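Local coordinates for putative sugar kinase PH1459 (Pyrococcus horikoshii, PDB 3IH0), which probably phosphorylates a sugar, perhaps fructose, at the expense of ATP, as a member of the PfkB family of carbohydrate kinases, at residues Pro233-Asn238 / Leu268-Asn273; Glu9-Leu14 / Gly88-Gln93. One frame throughout, in Å; residues are numbered along the deposited sequence.

Contact 1: residues Pro233-Asn238 / Leu268-Asn273. With ANP (phosphoaminophosphonic acid-adenylate ester), chain C.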
ATOM      1  N   PRO A 233     -35.676  -5.006  17.147  1.00 41.21           N
ATOM      2  CA  PRO A 233     -35.412  -6.120  16.230  1.00 39.68           C
ATOM      3  C   PRO A 233     -35.303  -5.554  14.815  1.00 38.85           C
ATOM      4  O   PRO A 233     -36.081  -4.681  14.431  1.00 37.87           O
ATOM      5  CB  PRO A 233     -36.633  -7.012  16.414  1.00 41.04           C
ATOM      6  CG  PRO A 233     -37.711  -6.025  16.703  1.00 41.64           C
ATOM      7  CD  PRO A 233     -37.046  -5.083  17.681  1.00 41.17           C
ATOM      8  N   SER A 234     -34.341  -6.048  14.044  1.00 37.41           N
ATOM      9  CA  SER A 234     -34.123  -5.547  12.692  1.00 37.20           C
ATOM     10  C   SER A 234     -35.275  -5.796  11.736  1.00 38.51           C
ATOM     11  O   SER A 234     -35.931  -6.846  11.787  1.00 37.97           O
ATOM     12  CB  SER A 234     -32.860  -6.163  12.098  1.00 36.21           C
ATOM     13  OG  SER A 234     -33.037  -7.552  11.912  1.00 34.61           O
ATOM     14  N   TYR A 235     -35.509  -4.819  10.862  1.00 38.98           N
ATOM     15  CA  TYR A 235     -36.551  -4.920   9.845  1.00 39.98           C
ATOM     16  C   TYR A 235     -36.111  -6.043   8.921  1.00 39.06           C
ATOM     17  O   TYR A 235     -34.917  -6.279   8.760  1.00 38.50           O
ATOM     18  CB  TYR A 235     -36.664  -3.608   9.054  1.00 42.53           C
ATOM     19  CG  TYR A 235     -37.360  -2.483   9.797  1.00 45.81           C
ATOM     20  CD1 TYR A 235     -37.077  -1.148   9.503  1.00 47.34           C
ATOM     21  CD2 TYR A 235     -38.307  -2.750  10.788  1.00 47.73           C
ATOM     22  CE1 TYR A 235     -37.712  -0.109  10.182  1.00 48.68           C
ATOM     23  CE2 TYR A 235     -38.949  -1.722  11.471  1.00 48.81           C
ATOM     24  CZ  TYR A 235     -38.646  -0.405  11.166  1.00 49.44           C
ATOM     25  OH  TYR A 235     -39.268   0.611  11.855  1.00 49.09           O
ATOM     26  N   ASN A 236     -37.064  -6.738   8.315  1.00 37.82           N
ATOM     27  CA  ASN A 236     -36.717  -7.837   7.432  1.00 37.77           C
ATOM     28  C   ASN A 236     -36.316  -7.390   6.031  1.00 37.96           C
ATOM     29  O   ASN A 236     -37.046  -6.663   5.358  1.00 37.51           O
ATOM     30  CB  ASN A 236     -37.879  -8.835   7.352  1.00 39.76           C
ATOM     31  CG  ASN A 236     -39.160  -8.208   6.831  1.00 40.67           C
ATOM     32  OD1 ASN A 236     -39.622  -7.188   7.347  1.00 40.90           O
ATOM     33  ND2 ASN A 236     -39.746  -8.822   5.804  1.00 39.26           N
ATOM     34  N   VAL A 237     -35.140  -7.829   5.597  1.00 36.97           N
ATOM     35  CA  VAL A 237     -34.647  -7.489   4.273  1.00 38.10           C
ATOM     36  C   VAL A 237     -33.709  -8.581   3.765  1.00 38.04           C
ATOM     37  O   VAL A 237     -33.144  -9.343   4.551  1.00 39.16           O
ATOM     38  CB  VAL A 237     -33.858  -6.161   4.281  1.00 38.40           C
ATOM     39  CG1 VAL A 237     -34.737  -5.031   4.766  1.00 39.61           C
ATOM     40  CG2 VAL A 237     -32.633  -6.295   5.161  1.00 38.79           C
ATOM     41  N   ASN A 238     -33.569  -8.664   2.447  1.00 38.18           N
ATOM     42  CA  ASN A 238     -32.658  -9.617   1.830  1.00 37.77           C
ATOM     43  C   ASN A 238     -31.474  -8.748   1.424  1.00 37.12           C
ATOM     44  O   ASN A 238     -31.514  -8.037   0.423  1.00 35.74           O
ATOM     45  CB  ASN A 238     -33.299 -10.287   0.614  1.00 39.91           C
ATOM     46  CG  ASN A 238     -34.426 -11.235   1.001  1.00 42.78           C
ATOM     47  OD1 ASN A 238     -34.272 -12.063   1.900  1.00 43.53           O
ATOM     48  ND2 ASN A 238     -35.561 -11.123   0.319  1.00 41.49           N
ATOM     49  N   LEU A 268     -35.823   6.959  17.860  1.00 37.92           N
ATOM     50  CA  LEU A 268     -34.425   6.841  17.476  1.00 36.22           C
ATOM     51  C   LEU A 268     -34.180   5.459  16.932  1.00 35.52           C
ATOM     52  O   LEU A 268     -33.532   5.299  15.901  1.00 35.62           O
ATOM     53  CB  LEU A 268     -33.510   7.090  18.676  1.00 34.18           C
ATOM     54  CG  LEU A 268     -32.012   7.245  18.382  1.00 34.84           C
ATOM     55  CD1 LEU A 268     -31.817   8.383  17.379  1.00 32.99           C
ATOM     56  CD2 LEU A 268     -31.235   7.521  19.670  1.00 33.76           C
ATOM     57  N   GLY A 269     -34.721   4.464  17.623  1.00 34.67           N
ATOM     58  CA  GLY A 269     -34.535   3.096  17.196  1.00 32.72           C
ATOM     59  C   GLY A 269     -35.060   2.872  15.797  1.00 33.87           C
ATOM     60  O   GLY A 269     -34.340   2.378  14.934  1.00 33.17           O
ATOM     61  N   LYS A 270     -36.311   3.266  15.569  1.00 34.16           N
ATOM     62  CA  LYS A 270     -36.962   3.066  14.275  1.00 33.66           C
ATOM     63  C   LYS A 270     -36.206   3.705  13.131  1.00 32.33           C
ATOM     64  O   LYS A 270     -36.061   3.115  12.054  1.00 31.12           O
ATOM     65  CB  LYS A 270     -38.401   3.597  14.315  1.00 35.72           C
ATOM     66  CG  LYS A 270     -39.272   2.917  15.349  1.00 37.54           C
ATOM     67  CD  LYS A 270     -40.667   3.501  15.346  1.00 39.98           C
ATOM     68  CE  LYS A 270     -41.542   2.815  16.380  1.00 41.45           C
ATOM     69  NZ  LYS A 270     -42.941   3.319  16.335  1.00 42.34           N
ATOM     70  N   PHE A 271     -35.720   4.913  13.374  1.00 30.67           N
ATOM     71  CA  PHE A 271     -34.967   5.629  12.367  1.00 31.02           C
ATOM     72  C   PHE A 271     -33.693   4.855  12.036  1.00 30.51           C
ATOM     73  O   PHE A 271     -33.495   4.460  10.895  1.00 31.01           O
ATOM     74  CB  PHE A 271     -34.620   7.031  12.873  1.00 29.91           C
ATOM     75  CG  PHE A 271     -33.889   7.876  11.869  1.00 30.26           C
ATOM     76  CD1 PHE A 271     -34.453   8.154  10.628  1.00 31.24           C
ATOM     77  CD2 PHE A 271     -32.646   8.420  12.172  1.00 30.74           C
ATOM     78  CE1 PHE A 271     -33.791   8.969   9.706  1.00 31.38           C
ATOM     79  CE2 PHE A 271     -31.975   9.237  11.257  1.00 30.33           C
ATOM     80  CZ  PHE A 271     -32.547   9.511  10.024  1.00 30.42           C
ATOM     81  N   ALA A 272     -32.844   4.626  13.036  1.00 29.86           N
ATOM     82  CA  ALA A 272     -31.589   3.904  12.827  1.00 29.07           C
ATOM     83  C   ALA A 272     -31.823   2.530  12.221  1.00 30.96           C
ATOM     84  O   ALA A 272     -31.042   2.068  11.384  1.00 29.30           O
ATOM     85  CB  ALA A 272     -30.839   3.766  14.136  1.00 29.28           C
ATOM     86  N   ASN A 273     -32.893   1.874  12.657  1.00 30.35           N
ATOM     87  CA  ASN A 273     -33.237   0.551  12.161  1.00 30.80           C
ATOM     88  C   ASN A 273     -33.521   0.620  10.657  1.00 30.43           C
ATOM     89  O   ASN A 273     -33.027  -0.202   9.879  1.00 30.30           O
ATOM     90  CB  ASN A 273     -34.458   0.021  12.922  1.00 31.10           C
ATOM     91  CG  ASN A 273     -34.754  -1.422  12.604  1.00 33.10           C
ATOM     92  OD1 ASN A 273     -33.934  -2.107  12.003  1.00 32.93           O
ATOM     93  ND2 ASN A 273     -35.926  -1.900  13.019  1.00 33.61           N
TER
HETATM   94  PG  ANP C 900     -18.457  -4.481  12.775  1.00 61.05           P
HETATM   95  O1G ANP C 900     -18.124  -3.012  12.614  1.00 60.94           O
HETATM   96  O2G ANP C 900     -17.612  -5.208  13.790  1.00 61.91           O
HETATM   97  O3G ANP C 900     -18.429  -5.200  11.448  1.00 62.78           O
HETATM   98  PB  ANP C 900     -21.143  -3.244  13.695  1.00 58.63           P
HETATM   99  O1B ANP C 900     -21.924  -3.450  14.966  1.00 61.14           O
HETATM  100  O2B ANP C 900     -20.346  -2.011  13.518  1.00 60.38           O
HETATM  101  N3B ANP C 900     -20.090  -4.603  13.351  1.00 60.15           N
HETATM  102  PA  ANP C 900     -23.111  -4.602  11.941  1.00 50.51           P
HETATM  103  O1A ANP C 900     -22.989  -4.788  10.446  1.00 50.77           O
HETATM  104  O2A ANP C 900     -22.869  -5.779  12.823  1.00 50.95           O
HETATM  105  O3A ANP C 900     -22.174  -3.347  12.449  1.00 56.02           O
HETATM  106  O5' ANP C 900     -24.540  -3.977  12.327  1.00 50.28           O
HETATM  107  C5' ANP C 900     -25.096  -2.804  11.716  1.00 47.70           C
HETATM  108  C4' ANP C 900     -26.615  -2.785  11.925  1.00 45.06           C
HETATM  109  O4' ANP C 900     -27.161  -2.900  10.616  1.00 43.78           O
HETATM  110  C3' ANP C 900     -27.247  -3.966  12.691  1.00 45.02           C
HETATM  111  O3' ANP C 900     -27.324  -3.794  14.082  1.00 46.34           O
HETATM  112  C2' ANP C 900     -28.569  -4.111  12.040  1.00 43.90           C
HETATM  113  O2' ANP C 900     -29.573  -3.314  12.671  1.00 44.25           O
HETATM  114  C1' ANP C 900     -28.334  -3.704  10.607  1.00 43.78           C
HETATM  115  N9  ANP C 900     -28.144  -4.973   9.810  1.00 44.44           N
HETATM  116  C8  ANP C 900     -26.998  -5.679   9.538  1.00 44.20           C
HETATM  117  N7  ANP C 900     -27.247  -6.777   8.779  1.00 44.84           N
HETATM  118  C5  ANP C 900     -28.567  -6.798   8.541  1.00 45.09           C
HETATM  119  C6  ANP C 900     -29.545  -7.669   7.805  1.00 45.59           C
HETATM  120  N6  ANP C 900     -29.123  -8.769   7.154  1.00 46.17           N
HETATM  121  N1  ANP C 900     -30.889  -7.308   7.815  1.00 46.19           N
HETATM  122  C2  ANP C 900     -31.369  -6.184   8.470  1.00 46.25           C
HETATM  123  N3  ANP C 900     -30.534  -5.350   9.160  1.00 44.92           N
HETATM  124  C4  ANP C 900     -29.162  -5.600   9.224  1.00 44.72           C
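Asn-273 lays its side-chain amide against the ring of Tyr-235, and the close packing of this contact gathers round that one asparagine. Its ND2 sits 3.3 Å above the ring plane, over the ring centre, with amide and ring planes 26° apart, a stacked amide-aromatic pair. With CG anti to the backbone N (chi1 -172°), the amide leaves helix 265-279 toward the loop that follows strand 228-233. There both ends of the amide meet main chain: ND2 gives a weak hydrogen bond to Pro-233 O at 3.1 Å, and OD1 receives a longer, straighter but also weak one from Tyr-235 N at 3.3 Å. Asparagine suits the place because one short side chain both donates and accepts, bracketing Ser-234 between its two bonds. Packing slackens toward the exposed Lys-270, whose CB is 4.0 Å from Tyr-235 OH and whose extended chain carries NZ off from the loop. On the nucleotide side, Val-237 CG2 lies 3.3 Å from N1 of the AMP-PNP adenine, and Ser-234 CB is 3.8 Å from N3. The Ser-234 hydroxyl is turned to Pro-218 O, with which it hydrogen-bonds, and the small residue fits closely beside the base. Neither amide bond is strong alone, but together with the stacked ring they set which end of the amide faces which backbone group, consistent with the helix backing the loop that the adenine lies against.

Contact 2: residues Glu9-Leu14 / Gly88-Gln93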
ATOM      1  N   GLU A   9      -9.382   7.738  10.607  1.00 17.77           N
ATOM      2  CA  GLU A   9      -8.862   7.124   9.393  1.00 18.60           C
ATOM      3  C   GLU A   9      -9.659   7.377   8.122  1.00 16.78           C
ATOM      4  O   GLU A   9     -10.886   7.299   8.110  1.00 15.46           O
ATOM      5  CB  GLU A   9      -8.738   5.607   9.589  1.00 19.63           C
ATOM      6  CG  GLU A   9     -10.084   4.895   9.776  1.00 21.74           C
ATOM      7  CD  GLU A   9     -10.486   4.724  11.240  1.00 25.31           C
ATOM      8  OE1 GLU A   9     -10.078   5.542  12.096  1.00 23.49           O
ATOM      9  OE2 GLU A   9     -11.232   3.766  11.526  1.00 24.35           O
ATOM     10  N   LEU A  10      -8.932   7.681   7.051  1.00 16.35           N
ATOM     11  CA  LEU A  10      -9.508   7.901   5.733  1.00 15.65           C
ATOM     12  C   LEU A  10      -8.490   7.157   4.874  1.00 15.86           C
ATOM     13  O   LEU A  10      -7.302   7.470   4.917  1.00 14.06           O
ATOM     14  CB  LEU A  10      -9.537   9.391   5.370  1.00 14.20           C
ATOM     15  CG  LEU A  10      -9.824   9.720   3.897  1.00 12.72           C
ATOM     16  CD1 LEU A  10     -11.149   9.122   3.469  1.00 14.95           C
ATOM     17  CD2 LEU A  10      -9.840  11.222   3.694  1.00 15.78           C
ATOM     18  N   LEU A  11      -8.943   6.166   4.115  1.00 15.93           N
ATOM     19  CA  LEU A  11      -8.007   5.375   3.339  1.00 16.74           C
ATOM     20  C   LEU A  11      -8.593   4.722   2.105  1.00 14.71           C
ATOM     21  O   LEU A  11      -9.783   4.859   1.809  1.00 15.45           O
ATOM     22  CB  LEU A  11      -7.415   4.298   4.258  1.00 15.54           C
ATOM     23  CG  LEU A  11      -8.455   3.532   5.103  1.00 16.91           C
ATOM     24  CD1 LEU A  11      -9.279   2.606   4.212  1.00 19.73           C
ATOM     25  CD2 LEU A  11      -7.753   2.715   6.182  1.00 18.48           C
ATOM     26  N   ILE A  12      -7.733   4.008   1.393  1.00 13.62           N
ATOM     27  CA  ILE A  12      -8.126   3.282   0.198  1.00 14.06           C
ATOM     28  C   ILE A  12      -8.343   1.817   0.578  1.00 14.74           C
ATOM     29  O   ILE A  12      -7.445   1.178   1.116  1.00 17.02           O
ATOM     30  CB  ILE A  12      -7.021   3.313  -0.884  1.00 14.53           C
ATOM     31  CG1 ILE A  12      -6.757   4.751  -1.337  1.00 16.88           C
ATOM     32  CG2 ILE A  12      -7.412   2.391  -2.058  1.00 16.17           C
ATOM     33  CD1 ILE A  12      -7.937   5.409  -2.025  1.00 19.49           C
ATOM     34  N   ASP A  13      -9.538   1.302   0.306  1.00 14.93           N
ATOM     35  CA  ASP A  13      -9.846  -0.095   0.571  1.00 17.55           C
ATOM     36  C   ASP A  13      -9.569  -0.823  -0.749  1.00 16.79           C
ATOM     37  O   ASP A  13     -10.123  -0.475  -1.789  1.00 17.22           O
ATOM     38  CB  ASP A  13     -11.336  -0.308   0.930  1.00 18.92           C
ATOM     39  CG  ASP A  13     -11.639  -0.190   2.445  1.00 24.14           C
ATOM     40  OD1 ASP A  13     -10.716  -0.152   3.278  1.00 28.44           O
ATOM     41  OD2 ASP A  13     -12.834  -0.154   2.810  1.00 23.98           O
ATOM     42  N   LEU A  14      -8.696  -1.812  -0.711  1.00 16.98           N
ATOM     43  CA  LEU A  14      -8.415  -2.595  -1.904  1.00 16.07           C
ATOM     44  C   LEU A  14      -9.093  -3.926  -1.614  1.00 15.54           C
ATOM     45  O   LEU A  14      -8.568  -4.772  -0.883  1.00 17.46           O
ATOM     46  CB  LEU A  14      -6.907  -2.720  -2.104  1.00 15.94           C
ATOM     47  CG  LEU A  14      -6.360  -1.334  -2.486  1.00 18.77           C
ATOM     48  CD1 LEU A  14      -4.917  -1.218  -2.092  1.00 22.20           C
ATOM     49  CD2 LEU A  14      -6.567  -1.078  -3.963  1.00 17.08           C
ATOM     50  N   GLY A  88      -3.318   6.273   3.312  1.00 14.88           N
ATOM     51  CA  GLY A  88      -3.508   4.981   3.929  1.00 14.97           C
ATOM     52  C   GLY A  88      -4.124   3.989   2.966  1.00 14.64           C
ATOM     53  O   GLY A  88      -4.878   4.366   2.066  1.00 14.45           O
ATOM     54  N   ILE A  89      -3.798   2.716   3.158  1.00 14.06           N
ATOM     55  CA  ILE A  89      -4.333   1.658   2.313  1.00 15.26           C
ATOM     56  C   ILE A  89      -4.511   0.385   3.126  1.00 13.52           C
ATOM     57  O   ILE A  89      -3.766   0.120   4.076  1.00 15.70           O
ATOM     58  CB  ILE A  89      -3.391   1.328   1.130  1.00 18.05           C
ATOM     59  CG1 ILE A  89      -2.040   0.890   1.681  1.00 20.72           C
ATOM     60  CG2 ILE A  89      -3.240   2.533   0.206  1.00 21.02           C
ATOM     61  CD1 ILE A  89      -1.019   0.641   0.621  1.00 23.12           C
ATOM     62  N   VAL A  90      -5.512  -0.398   2.752  1.00 15.66           N
ATOM     63  CA  VAL A  90      -5.773  -1.654   3.418  1.00 16.27           C
ATOM     64  C   VAL A  90      -6.270  -2.640   2.372  1.00 16.45           C
ATOM     65  O   VAL A  90      -7.151  -2.327   1.557  1.00 15.33           O
ATOM     66  CB  VAL A  90      -6.823  -1.500   4.561  1.00 18.75           C
ATOM     67  CG1 VAL A  90      -8.071  -0.834   4.042  1.00 20.48           C
ATOM     68  CG2 VAL A  90      -7.165  -2.881   5.155  1.00 17.22           C
ATOM     69  N   PHE A  91      -5.653  -3.813   2.365  1.00 15.72           N
ATOM     70  CA  PHE A  91      -6.022  -4.862   1.438  1.00 16.98           C
ATOM     71  C   PHE A  91      -7.029  -5.683   2.214  1.00 17.23           C
ATOM     72  O   PHE A  91      -6.750  -6.120   3.334  1.00 18.26           O
ATOM     73  CB  PHE A  91      -4.779  -5.657   1.056  1.00 17.91           C
ATOM     74  CG  PHE A  91      -3.847  -4.891   0.162  1.00 16.86           C
ATOM     75  CD1 PHE A  91      -4.033  -4.883  -1.221  1.00 17.44           C
ATOM     76  CD2 PHE A  91      -2.814  -4.137   0.703  1.00 20.11           C
ATOM     77  CE1 PHE A  91      -3.203  -4.125  -2.050  1.00 18.82           C
ATOM     78  CE2 PHE A  91      -1.980  -3.374  -0.112  1.00 19.18           C
ATOM     79  CZ  PHE A  91      -2.172  -3.371  -1.496  1.00 17.16           C
ATOM     80  N   VAL A  92      -8.197  -5.867   1.616  1.00 17.96           N
ATOM     81  CA  VAL A  92      -9.297  -6.554   2.267  1.00 19.72           C
ATOM     82  C   VAL A  92      -9.884  -7.810   1.617  1.00 19.86           C
ATOM     83  O   VAL A  92     -10.062  -7.880   0.403  1.00 19.42           O
ATOM     84  CB  VAL A  92     -10.472  -5.564   2.470  1.00 19.21           C
ATOM     85  CG1 VAL A  92     -11.590  -6.227   3.281  1.00 21.88           C
ATOM     86  CG2 VAL A  92      -9.973  -4.282   3.145  1.00 20.39           C
ATOM     87  N   GLN A  93     -10.182  -8.797   2.462  1.00 19.06           N
ATOM     88  CA  GLN A  93     -10.857 -10.018   2.030  1.00 19.60           C
ATOM     89  C   GLN A  93     -12.135 -10.096   2.883  1.00 20.86           C
ATOM     90  O   GLN A  93     -12.082 -10.403   4.082  1.00 20.88           O
ATOM     91  CB  GLN A  93     -10.015 -11.265   2.264  1.00 19.73           C
ATOM     92  CG  GLN A  93     -10.777 -12.548   1.910  1.00 18.47           C
ATOM     93  CD  GLN A  93     -11.369 -12.523   0.501  1.00 18.25           C
ATOM     94  OE1 GLN A  93     -12.460 -12.006   0.269  1.00 18.19           O
ATOM     95  NE2 GLN A  93     -10.630 -13.073  -0.448  1.00 19.76           N
TER
HETATM   96  O   HOH W   1      -4.600   8.587   4.693  1.00 15.83           O
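Leu-14 and Phe-91 run alongside each other on neighbouring parallel strands of the small four-stranded sheet that forms the lid of PfkB-family kinases. Leu-14 CD1 stands over one face of the phenyl ring, 3.8 Å from its centroid and 28° off the normal, a CH-pi contact shifted toward the rim. Phe-91 CG lies beside its own backbone N (chi1 -72°), an orientation that brings the ring back toward strand 11-16. Ile-12 and Ile-89 share this face of the sheet, meeting through Ile-12 CB and Ile-89 CG2, while Ile-12 reaches on to Phe-61, Tyr-64 and Leu-65 of helix 60-71. Branched and aromatic residues suit the face because the second subunit packs on it: its Leu-14, Ile-89 and Phe-91 meet Phe-91, Ile-89 and Leu-14 here. On the opposite face of the sheet, Leu-11 and Val-90 slant past each other, with Leu-11 CD1 3.6 Å from Val-90 CG1. Gly-88 has no side chain, and Leu-11 CB can lie 3.4 Å from Gly-88 O. Four backbone hydrogen bonds join the strands: Ile-12 N to Gly-88 O, Val-90 N to Ile-12 O, Leu-14 N to Val-90 O (2.8 Å) and Val-92 N to Leu-14 O. Beside Leu-10 and Gly-88 one water bridges the two segments, donating to Leu-10 O at 2.9 Å and accepting from Gly-88 N at 3.0 Å.

The two contacts share no strand or helix, and their centres are 28 Å apart. Contact 1 is a surface contact at one edge of the large sheet, where a loop and a helix meet beside the adenine; contact 2 is buried and joins two strands of the separate small sheet. Their chemistry follows their places. The irregular loop at 233-238 offers main-chain groups that one asparagine side chain can engage through weak bonds, whereas the strands of contact 2 satisfy their backbones through each other and through the flanking strands, and leave mostly apolar side chains on the faces. Only contact 2 faces the second subunit; contact 1 touches nucleotide instead.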